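Local coordinates for S-adenosylmethionine-dependent methyltransferase (Clostridium acetobutylicum, PDB 1Y8C), which probably transfers a methyl group from S-adenosylmethionine to an acceptor molecule, at residues K5-Y10 with I181-V185; T62-S68 with P86-D92; L152-D156 with W168-F172; E205-E209 with R237-L241. All blocks are in the same frame, centred on the assembly; numbering follows the deposited sequence.

In the fold
Two sheets organise the chain, and the contacts divide between them. Contacts 2 and 4 both reach the seven-stranded mixed sheet, whose strand order 3-2-1-4-5-7-6 is that of class I methyltransferases; their centres are 24 Å apart, on opposite sides of the chain's centre. Contacts 1 and 3 meet on the antiparallel four-stranded sheet, inserted between strands 136-143 and 217-224 of the larger one. They touch through Ile181 CG1 and Trp168 CD1, 3.6 Å apart, on adjacent strands. Contacts 1 and 2 approach to about 10 Å between nearest atoms; between them lies the glycine-rich loop around Gly47, which in this family usually borders the cofactor pocket. Contact 4 carries a sulfate.

Contact 1 of 4, residues K5-Y10 with I181-V185; sequences KFAHIY and ISFFV
The N-terminal helix packs across one face of the antiparallel four-stranded sheet inserted into this class I methyltransferase fold. Segment 5-10 is regular helix and 181-185 extended strand; their axes approach to 11.4 Å, with 121° between N-to-C directions. The nearest CA pairs are Phe6 with Val185 (8.5 Å) and Tyr10 with Phe183 (9.3 Å), so the register descends along the strand. Lys5, at the border, lays its long side chain (chi1 t) beside the strand, bringing NZ within 3.8 Å of Val185 CG1. Phe6, also t at chi1, sends its ring edge into the face of Phe183: the T-shaped pair has centroids 5.0 Å apart, planes at 88°, and a closest approach of 3.5 Å from Phe6 CZ to Phe183 CD1. Phe194 of the next strand stacks on Phe6. Ala7 and His8 face elsewhere and touch Thr48 and Asn50, in the loop that in relatives lines the cofactor pocket; the helix thus joins the inserted sheet to the methyltransferase core. Ile9 points at the strand, its CD1 4.4 Å from Val185 CG1. Ile181, Phe183 and Val185 all turn toward the helix, while Phe184 turns away. Tyr10 (chi1 t) closes the contact. Its OH is hydrogen-bonded to His198 ND1, and its ring packs on two residues, with CD1 3.9 Å from Phe183 CE1 and CE1 4.3 Å from Ile181 CD1.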
# COMPACT_ATOMS: atom_id res chain seq x y z
N LYS A 5 -10.47 10.42 -8.48
CA LYS A 5 -11.76 10.39 -7.81
C LYS A 5 -12.13 8.93 -7.55
O LYS A 5 -12.52 8.56 -6.44
CB LYS A 5 -12.84 11.03 -8.69
CG LYS A 5 -14.19 11.24 -8.00
CD LYS A 5 -15.29 11.51 -9.03
CE LYS A 5 -15.51 10.27 -9.92
NZ LYS A 5 -16.44 10.48 -11.08
N PHE A 6 -11.99 8.12 -8.58
CA PHE A 6 -12.30 6.70 -8.49
C PHE A 6 -11.45 6.03 -7.40
O PHE A 6 -11.93 5.18 -6.65
CB PHE A 6 -12.05 6.02 -9.85
CG PHE A 6 -12.33 4.55 -9.84
CD1 PHE A 6 -13.64 4.08 -9.71
CD2 PHE A 6 -11.29 3.63 -9.90
CE1 PHE A 6 -13.89 2.71 -9.63
CE2 PHE A 6 -11.54 2.27 -9.82
CZ PHE A 6 -12.84 1.81 -9.68
N ALA A 7 -10.18 6.42 -7.32
CA ALA A 7 -9.28 5.87 -6.31
C ALA A 7 -9.83 6.12 -4.89
O ALA A 7 -9.72 5.27 -4.01
CB ALA A 7 -7.89 6.49 -6.45
N HIS A 8 -10.41 7.31 -4.68
CA HIS A 8 -10.97 7.64 -3.38
C HIS A 8 -12.18 6.75 -3.14
O HIS A 8 -12.33 6.17 -2.07
CB HIS A 8 -11.40 9.11 -3.33
CG HIS A 8 -10.24 10.07 -3.33
ND1 HIS A 8 -9.30 10.11 -2.33
CD2 HIS A 8 -9.88 11.03 -4.22
CE1 HIS A 8 -8.41 11.05 -2.60
NE2 HIS A 8 -8.73 11.61 -3.74
N ILE A 9 -13.04 6.65 -4.15
CA ILE A 9 -14.22 5.82 -4.04
C ILE A 9 -13.82 4.40 -3.63
O ILE A 9 -14.39 3.83 -2.70
CB ILE A 9 -14.99 5.77 -5.37
CG1 ILE A 9 -15.45 7.18 -5.76
CG2 ILE A 9 -16.19 4.82 -5.25
CD1 ILE A 9 -16.08 7.28 -7.13
N TYR A 10 -12.83 3.85 -4.33
CA TYR A 10 -12.35 2.50 -4.07
C TYR A 10 -11.89 2.33 -2.63
O TYR A 10 -12.33 1.41 -1.93
CB TYR A 10 -11.18 2.17 -5.02
CG TYR A 10 -10.80 0.70 -5.06
CD1 TYR A 10 -11.38 -0.16 -6.00
CD2 TYR A 10 -9.89 0.16 -4.16
CE1 TYR A 10 -11.05 -1.52 -6.03
CE2 TYR A 10 -9.56 -1.19 -4.18
CZ TYR A 10 -10.14 -2.02 -5.12
OH TYR A 10 -9.81 -3.36 -5.14
N ILE A 181 -14.54 -6.94 -9.49
CA ILE A 181 -15.44 -5.87 -9.15
C ILE A 181 -15.82 -4.97 -10.30
O ILE A 181 -14.96 -4.39 -10.95
CB ILE A 181 -14.86 -4.95 -8.06
CG1 ILE A 181 -14.30 -5.78 -6.90
CG2 ILE A 181 -15.93 -4.02 -7.57
CD1 ILE A 181 -13.71 -4.93 -5.78
N SER A 182 -17.12 -4.84 -10.53
CA SER A 182 -17.66 -3.99 -11.57
C SER A 182 -18.28 -2.75 -10.92
O SER A 182 -19.23 -2.86 -10.13
CB SER A 182 -18.74 -4.73 -12.36
OG SER A 182 -18.19 -5.83 -13.09
N PHE A 183 -17.73 -1.59 -11.25
CA PHE A 183 -18.22 -0.33 -10.75
C PHE A 183 -19.00 0.38 -11.82
O PHE A 183 -18.75 0.20 -13.00
CB PHE A 183 -17.07 0.61 -10.34
CG PHE A 183 -16.45 0.28 -9.03
CD1 PHE A 183 -15.33 -0.55 -8.96
CD2 PHE A 183 -17.01 0.77 -7.85
CE1 PHE A 183 -14.78 -0.88 -7.73
CE2 PHE A 183 -16.47 0.44 -6.63
CZ PHE A 183 -15.35 -0.39 -6.56
N PHE A 184 -19.95 1.18 -11.39
CA PHE A 184 -20.76 1.99 -12.28
C PHE A 184 -20.84 3.30 -11.53
O PHE A 184 -21.44 3.37 -10.47
CB PHE A 184 -22.15 1.39 -12.45
CG PHE A 184 -22.22 0.32 -13.49
CD1 PHE A 184 -22.23 -1.02 -13.13
CD2 PHE A 184 -22.25 0.66 -14.84
CE1 PHE A 184 -22.27 -2.01 -14.10
CE2 PHE A 184 -22.30 -0.32 -15.82
CZ PHE A 184 -22.31 -1.66 -15.46
N VAL A 185 -20.20 4.33 -12.07
CA VAL A 185 -20.20 5.62 -11.42
C VAL A 185 -21.07 6.62 -12.16
O VAL A 185 -21.06 6.68 -13.39
CB VAL A 185 -18.79 6.20 -11.32
CG1 VAL A 185 -18.82 7.52 -10.55
CG2 VAL A 185 -17.87 5.20 -10.63

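Contact 2 of 4, residues T62-S68 with P86-D92; sequences TWAVDLS and PRLACQD
A beta-alpha-beta unit, strand 61-65, helix 69-81 and strand 87-89, brings these segments together as parallel neighbours at one edge of the Rossmann-like sheet. The strand axes lie 4.7 Å apart at 21°, in the register Trp63-Arg87, Ala64-Leu88, Val65-Ala89. Backbone donors and acceptors are met in turn: Arg87 N gives to Thr62 O (2.7 Å), Ala64 N to Arg87 O (2.8 Å) and Ala89 N to Ala64 O (3.1 Å). The pairing then loosens into weak bonds, Asp66 N to Ala89 O (3.3 Å) and Gln91 N to Asp66 O (3.5 Å). The backbone of Trp63 bonds to Tyr41 and Asp43 of strand 40-44 on the other flank, and that of Val65 to Asp43 and to Cys46 just beyond it. Asp66 (chi1 t) is doubly engaged: OD1 accepts from Ser68 N at 2.8 Å, an Asx turn, and OD2 from Gly47 N. In class I methyltransferases an acidic residue near the C-terminal end of the second strand commonly meets the cofactor ribose. Ser68 OG N-caps helix 69-81 through Met71 N, and Gln91 OE1 accepts from Asn97 N. On the sheet face of Trp63 and Val65, Arg87 CB sits 3.5 Å from the centroid of the Trp63 six-membered ring, 13° off its normal, a CH-pi contact.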
# COMPACT_ATOMS: atom_id res chain seq x y z
N THR A 62 11.87 13.32 -2.49
CA THR A 62 10.90 12.24 -2.52
C THR A 62 10.86 11.52 -3.86
O THR A 62 11.00 12.12 -4.93
CB THR A 62 9.48 12.77 -2.22
OG1 THR A 62 9.47 13.44 -0.96
CG2 THR A 62 8.48 11.63 -2.19
N TRP A 63 10.67 10.21 -3.79
CA TRP A 63 10.55 9.36 -4.96
C TRP A 63 9.27 8.56 -4.81
O TRP A 63 9.00 7.99 -3.75
CB TRP A 63 11.73 8.42 -5.08
CG TRP A 63 12.94 9.05 -5.62
CD1 TRP A 63 13.77 9.92 -4.97
CD2 TRP A 63 13.48 8.87 -6.92
NE1 TRP A 63 14.80 10.29 -5.79
CE2 TRP A 63 14.65 9.65 -7.00
CE3 TRP A 63 13.09 8.11 -8.03
CZ2 TRP A 63 15.44 9.71 -8.15
CZ3 TRP A 63 13.87 8.17 -9.18
CH2 TRP A 63 15.04 8.96 -9.23
N ALA A 64 8.48 8.53 -5.88
CA ALA A 64 7.22 7.81 -5.91
C ALA A 64 7.27 6.81 -7.06
O ALA A 64 7.51 7.19 -8.21
CB ALA A 64 6.08 8.78 -6.10
N VAL A 65 7.03 5.54 -6.76
CA VAL A 65 7.06 4.49 -7.76
C VAL A 65 5.76 3.72 -7.80
O VAL A 65 5.18 3.40 -6.77
CB VAL A 65 8.20 3.51 -7.47
CG1 VAL A 65 8.27 2.48 -8.56
CG2 VAL A 65 9.51 4.27 -7.34
N ASP A 66 5.29 3.41 -9.00
CA ASP A 66 4.06 2.65 -9.17
C ASP A 66 4.08 2.02 -10.55
O ASP A 66 4.64 2.58 -11.48
CB ASP A 66 2.83 3.57 -9.03
CG ASP A 66 1.54 2.79 -8.78
OD1 ASP A 66 1.05 2.11 -9.72
OD2 ASP A 66 1.03 2.85 -7.64
N LEU A 67 3.46 0.86 -10.68
CA LEU A 67 3.44 0.16 -11.95
C LEU A 67 2.44 0.77 -12.94
O LEU A 67 2.64 0.70 -14.14
CB LEU A 67 3.09 -1.30 -11.71
CG LEU A 67 3.14 -2.26 -12.90
CD1 LEU A 67 4.58 -2.40 -13.42
CD2 LEU A 67 2.60 -3.61 -12.45
N SER A 68 1.38 1.36 -12.42
CA SER A 68 0.36 1.95 -13.27
C SER A 68 0.69 3.32 -13.83
O SER A 68 0.62 4.32 -13.13
CB SER A 68 -0.96 2.06 -12.51
OG SER A 68 -1.95 2.68 -13.31
N PRO A 86 8.16 15.59 -6.40
CA PRO A 86 8.84 14.32 -6.12
C PRO A 86 9.22 13.60 -7.44
O PRO A 86 8.52 13.72 -8.44
CB PRO A 86 7.80 13.54 -5.31
CG PRO A 86 6.50 14.04 -5.85
CD PRO A 86 6.75 15.53 -5.97
N ARG A 87 10.34 12.87 -7.43
CA ARG A 87 10.77 12.15 -8.63
C ARG A 87 9.88 10.93 -8.83
O ARG A 87 9.67 10.15 -7.90
CB ARG A 87 12.21 11.66 -8.49
CG ARG A 87 13.24 12.74 -8.18
CD ARG A 87 13.28 13.82 -9.25
NE ARG A 87 14.54 14.56 -9.20
CZ ARG A 87 15.63 14.24 -9.90
NH1 ARG A 87 15.62 13.19 -10.72
NH2 ARG A 87 16.73 14.97 -9.77
N LEU A 88 9.37 10.75 -10.05
CA LEU A 88 8.50 9.61 -10.32
C LEU A 88 9.18 8.52 -11.17
O LEU A 88 10.12 8.79 -11.92
CB LEU A 88 7.23 10.11 -11.01
CG LEU A 88 6.47 11.25 -10.32
CD1 LEU A 88 5.29 11.66 -11.17
CD2 LEU A 88 6.00 10.80 -8.95
N ALA A 89 8.71 7.29 -11.04
CA ALA A 89 9.27 6.19 -11.83
C ALA A 89 8.30 5.02 -11.89
O ALA A 89 7.78 4.57 -10.87
CB ALA A 89 10.61 5.74 -11.25
N CYS A 90 8.04 4.55 -13.11
CA CYS A 90 7.13 3.44 -13.33
C CYS A 90 7.96 2.16 -13.32
O CYS A 90 8.75 1.92 -14.23
CB CYS A 90 6.43 3.60 -14.67
SG CYS A 90 4.97 2.54 -14.87
N GLN A 91 7.80 1.36 -12.27
CA GLN A 91 8.55 0.11 -12.13
C GLN A 91 7.80 -0.90 -11.31
O GLN A 91 6.91 -0.55 -10.54
CB GLN A 91 9.89 0.35 -11.45
CG GLN A 91 10.85 1.18 -12.24
CD GLN A 91 12.13 1.44 -11.50
OE1 GLN A 91 12.44 0.79 -10.51
NE2 GLN A 91 12.90 2.40 -12.00
N ASP A 92 8.18 -2.17 -11.47
CA ASP A 92 7.57 -3.24 -10.70
C ASP A 92 8.35 -3.38 -9.38
O ASP A 92 9.56 -3.58 -9.39
CB ASP A 92 7.63 -4.56 -11.49
CG ASP A 92 7.24 -5.77 -10.65
OD1 ASP A 92 6.14 -5.75 -10.06
OD2 ASP A 92 8.04 -6.73 -10.58

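Contact 3 of 4, residues L152-D156 with W168-F172; sequences LGNND and WENQF
Leu152 lays its CD2 methyl against the indole of Trp168, 3.5 Å from CZ2, with its CA-CB bond directed at the strand and chi angles m and t. Trp168 reaches this methyl by a t rotamer at chi1. Segment 168-172 is extended throughout; 152-156 leaves helix 145-152 and then runs antiparallel to the strand, the nearest CA pairs being Gly153-Phe172 (5.0 Å), Asn154-Asn170 (4.6 Å) and Asp156-Glu169 (4.1 Å). The turn is made at Gly153, whose phi/psi of 44/-123 is the first departure from helical values, and is braced by Asn155 N donating to Leu152 O at 3.3 Å. Gly153 O then rests 3.2 Å from Asn170 CB. One hydrogen bond joins the segments: Phe172 N donates to Asn154 OD1 at 2.7 Å and 166°, so a side chain (chi1 m) serves the strand where a regular neighbour would offer its backbone. Two CA-H...O contacts hold the rest close, Asn154 CA to Asn170 O at 3.1 Å and Asp156 CA to Trp168 O at 3.2 Å. Asp156 CB adds packing on Glu169 CG, 3.7 Å away. The loop thereby guides the chain from helix 145-152 into strand 157-161, the edge strand that pairs with 164-173 through Trp168 and Phe157, while strand 176-186 flanks 168-172 on the other side, with Met179 touching both Trp168 and Asn170.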
# COMPACT_ATOMS: atom_id res chain seq x y z
N LEU A 152 -13.30 -12.05 3.74
CA LEU A 152 -13.56 -11.91 2.31
C LEU A 152 -14.02 -13.25 1.76
O LEU A 152 -15.14 -13.37 1.27
CB LEU A 152 -12.32 -11.46 1.55
CG LEU A 152 -11.93 -9.98 1.59
CD1 LEU A 152 -10.83 -9.75 0.58
CD2 LEU A 152 -13.12 -9.10 1.25
N GLY A 153 -13.16 -14.26 1.85
CA GLY A 153 -13.49 -15.58 1.36
C GLY A 153 -14.17 -15.60 0.00
O GLY A 153 -13.62 -15.08 -0.97
N ASN A 154 -15.36 -16.20 -0.05
CA ASN A 154 -16.16 -16.31 -1.27
C ASN A 154 -17.52 -15.63 -1.08
O ASN A 154 -18.57 -16.26 -1.27
CB ASN A 154 -16.40 -17.79 -1.62
CG ASN A 154 -15.10 -18.58 -1.77
OD1 ASN A 154 -14.43 -18.51 -2.81
ND2 ASN A 154 -14.75 -19.33 -0.74
N ASN A 155 -17.52 -14.35 -0.72
CA ASN A 155 -18.76 -13.60 -0.51
C ASN A 155 -19.02 -12.56 -1.60
O ASN A 155 -18.29 -11.58 -1.73
CB ASN A 155 -18.71 -12.86 0.84
CG ASN A 155 -18.70 -13.81 2.04
OD1 ASN A 155 -19.59 -14.66 2.19
ND2 ASN A 155 -17.71 -13.65 2.91
N ASP A 156 -20.06 -12.77 -2.39
CA ASP A 156 -20.42 -11.81 -3.43
C ASP A 156 -21.28 -10.73 -2.76
O ASP A 156 -22.08 -11.04 -1.88
CB ASP A 156 -21.16 -12.53 -4.58
CG ASP A 156 -22.53 -13.07 -4.16
OD1 ASP A 156 -22.65 -13.66 -3.05
OD2 ASP A 156 -23.49 -12.92 -4.96
N TRP A 168 -19.39 -6.86 -6.26
CA TRP A 168 -18.08 -7.40 -5.91
C TRP A 168 -18.15 -8.90 -5.62
O TRP A 168 -18.84 -9.32 -4.70
CB TRP A 168 -17.56 -6.60 -4.70
CG TRP A 168 -16.29 -7.08 -4.06
CD1 TRP A 168 -15.51 -8.13 -4.46
CD2 TRP A 168 -15.67 -6.56 -2.87
NE1 TRP A 168 -14.45 -8.29 -3.61
CE2 TRP A 168 -14.52 -7.34 -2.63
CE3 TRP A 168 -15.97 -5.50 -2.01
CZ2 TRP A 168 -13.67 -7.09 -1.53
CZ3 TRP A 168 -15.13 -5.26 -0.91
CH2 TRP A 168 -13.99 -6.05 -0.69
N GLU A 169 -17.44 -9.71 -6.40
CA GLU A 169 -17.44 -11.15 -6.18
C GLU A 169 -16.05 -11.62 -5.72
O GLU A 169 -15.04 -11.32 -6.34
CB GLU A 169 -17.82 -11.89 -7.46
CG GLU A 169 -18.66 -13.14 -7.22
CD GLU A 169 -18.43 -14.23 -8.25
OE1 GLU A 169 -18.54 -13.94 -9.46
OE2 GLU A 169 -18.15 -15.38 -7.85
N ASN A 170 -16.02 -12.36 -4.61
CA ASN A 170 -14.78 -12.87 -4.07
C ASN A 170 -14.65 -14.36 -4.28
O ASN A 170 -15.59 -15.11 -4.07
CB ASN A 170 -14.68 -12.56 -2.57
CG ASN A 170 -14.17 -11.16 -2.29
OD1 ASN A 170 -14.69 -10.46 -1.42
ND2 ASN A 170 -13.14 -10.74 -3.01
N GLN A 171 -13.47 -14.78 -4.69
CA GLN A 171 -13.20 -16.19 -4.91
C GLN A 171 -11.93 -16.51 -4.13
O GLN A 171 -10.86 -15.98 -4.43
CB GLN A 171 -13.03 -16.46 -6.41
CG GLN A 171 -12.08 -17.60 -6.77
CD GLN A 171 -12.50 -18.94 -6.20
OE1 GLN A 171 -11.72 -19.89 -6.19
NE2 GLN A 171 -13.74 -19.03 -5.72
N PHE A 172 -12.05 -17.33 -3.09
CA PHE A 172 -10.89 -17.70 -2.29
C PHE A 172 -10.53 -19.14 -2.55
O PHE A 172 -11.40 -20.02 -2.51
CB PHE A 172 -11.14 -17.51 -0.80
CG PHE A 172 -9.94 -17.84 0.05
CD1 PHE A 172 -8.74 -17.13 -0.10
CD2 PHE A 172 -9.99 -18.84 1.01
CE1 PHE A 172 -7.62 -17.42 0.67
CE2 PHE A 172 -8.88 -19.14 1.79
CZ PHE A 172 -7.69 -18.43 1.63

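Contact 4 of 4, residues E205-E209 with R237-L241; sequences EEDIE and RITYL. With SO4 (sulfate ion), chain B.
Segment 205-209 is the first turn of helix 205-214, whereas segment 237-241 is extended strand; the two run nearly parallel, 21° between directions, with axes 12.0 Å apart at closest. The nearest CA pairs are Glu205-Ile238 (8.9 Å) and Glu209-Tyr240 (9.7 Å), a spacing bridged by side chains. Tyr240, m at chi1 and directed at the helix, takes Ile208 CG2 over its ring face, 4.0 Å from the centroid and 28° off the normal, a CH-pi contact. Its OH donates to Glu209 OE2 at 2.7 Å. Glu205 CD approaches Ile238 CD1 to 3.5 Å, while its OE1 forms a salt bridge with Lys222. At the helix start, Glu206 N donates to O2 of a sulfate at 3.0 Å, an ion probably from the crystallisation liquor. Phe140, on the strand beyond, meets the Tyr240 ring nearly parallel. A helix laid on the penultimate position of the strand order 3-2-1-4-5-7-6, where strand 237-244 runs antiparallel to its neighbours, is characteristic of the class I methyltransferase fold.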
# COMPACT_ATOMS: atom_id res chain seq x y z
N GLU A 205 1.61 -14.28 9.22
CA GLU A 205 2.64 -13.48 9.88
C GLU A 205 3.94 -14.26 10.05
O GLU A 205 5.03 -13.69 10.01
CB GLU A 205 2.14 -13.03 11.24
CG GLU A 205 0.92 -12.19 11.15
CD GLU A 205 0.30 -11.93 12.49
OE1 GLU A 205 0.89 -11.15 13.28
OE2 GLU A 205 -0.78 -12.52 12.76
N GLU A 206 3.80 -15.56 10.23
CA GLU A 206 4.94 -16.44 10.39
C GLU A 206 5.75 -16.44 9.10
O GLU A 206 6.98 -16.38 9.12
CB GLU A 206 4.45 -17.85 10.71
CG GLU A 206 5.53 -18.82 11.11
CD GLU A 206 5.00 -20.24 11.25
OE1 GLU A 206 5.77 -21.13 11.67
OE2 GLU A 206 3.80 -20.48 10.92
N ASP A 207 5.05 -16.50 7.97
CA ASP A 207 5.69 -16.49 6.65
C ASP A 207 6.33 -15.15 6.34
O ASP A 207 7.40 -15.08 5.75
CB ASP A 207 4.66 -16.80 5.57
CG ASP A 207 4.08 -18.19 5.69
OD1 ASP A 207 2.96 -18.40 5.17
OD2 ASP A 207 4.75 -19.07 6.30
N ILE A 208 5.64 -14.08 6.71
CA ILE A 208 6.16 -12.75 6.46
C ILE A 208 7.43 -12.54 7.27
O ILE A 208 8.44 -12.07 6.75
CB ILE A 208 5.14 -11.67 6.85
CG1 ILE A 208 3.95 -11.72 5.88
CG2 ILE A 208 5.81 -10.30 6.84
CD1 ILE A 208 4.28 -11.30 4.46
N GLU A 209 7.36 -12.89 8.55
CA GLU A 209 8.50 -12.75 9.43
C GLU A 209 9.71 -13.49 8.87
O GLU A 209 10.82 -12.97 8.89
CB GLU A 209 8.13 -13.25 10.83
CG GLU A 209 7.71 -12.12 11.78
CD GLU A 209 6.27 -12.21 12.29
OE1 GLU A 209 5.97 -13.14 13.08
OE2 GLU A 209 5.45 -11.34 11.91
N ARG A 237 -5.78 -5.67 9.30
CA ARG A 237 -4.68 -5.02 8.59
C ARG A 237 -3.47 -4.87 9.50
O ARG A 237 -3.52 -4.17 10.51
CB ARG A 237 -5.12 -3.64 8.08
CG ARG A 237 -4.06 -2.96 7.22
CD ARG A 237 -4.51 -1.61 6.68
NE ARG A 237 -5.64 -1.70 5.76
CZ ARG A 237 -5.56 -2.03 4.47
NH1 ARG A 237 -4.39 -2.32 3.92
NH2 ARG A 237 -6.67 -2.09 3.73
N ILE A 238 -2.38 -5.53 9.14
CA ILE A 238 -1.18 -5.49 9.94
C ILE A 238 -0.14 -4.51 9.41
O ILE A 238 0.23 -4.55 8.23
CB ILE A 238 -0.56 -6.90 10.04
CG1 ILE A 238 -1.56 -7.83 10.75
CG2 ILE A 238 0.77 -6.82 10.76
CD1 ILE A 238 -1.19 -9.30 10.78
N THR A 239 0.33 -3.62 10.27
CA THR A 239 1.36 -2.68 9.85
C THR A 239 2.71 -3.05 10.43
O THR A 239 2.89 -3.05 11.64
CB THR A 239 1.02 -1.25 10.27
OG1 THR A 239 -0.16 -0.80 9.57
CG2 THR A 239 2.19 -0.33 9.92
N TYR A 240 3.65 -3.38 9.55
CA TYR A 240 4.99 -3.73 9.96
C TYR A 240 5.93 -2.53 9.87
O TYR A 240 5.80 -1.66 9.00
CB TYR A 240 5.58 -4.82 9.07
CG TYR A 240 5.11 -6.23 9.36
CD1 TYR A 240 3.98 -6.76 8.73
CD2 TYR A 240 5.83 -7.05 10.23
CE1 TYR A 240 3.57 -8.07 8.96
CE2 TYR A 240 5.43 -8.36 10.47
CZ TYR A 240 4.30 -8.86 9.83
OH TYR A 240 3.93 -10.17 10.05
N LEU A 241 6.88 -2.49 10.80
CA LEU A 241 7.87 -1.44 10.85
C LEU A 241 9.22 -2.14 10.98
O LEU A 241 9.51 -2.76 12.00
CB LEU A 241 7.62 -0.56 12.06
CG LEU A 241 8.02 0.88 11.76
CD1 LEU A 241 6.88 1.80 12.19
CD2 LEU A 241 9.32 1.22 12.47
S SO4 B . 0.02 -16.96 11.88
O1 SO4 B . -0.30 -15.92 12.88
O2 SO4 B . 1.46 -16.95 11.60
O3 SO4 B . -0.37 -18.29 12.42
O4 SO4 B . -0.74 -16.71 10.64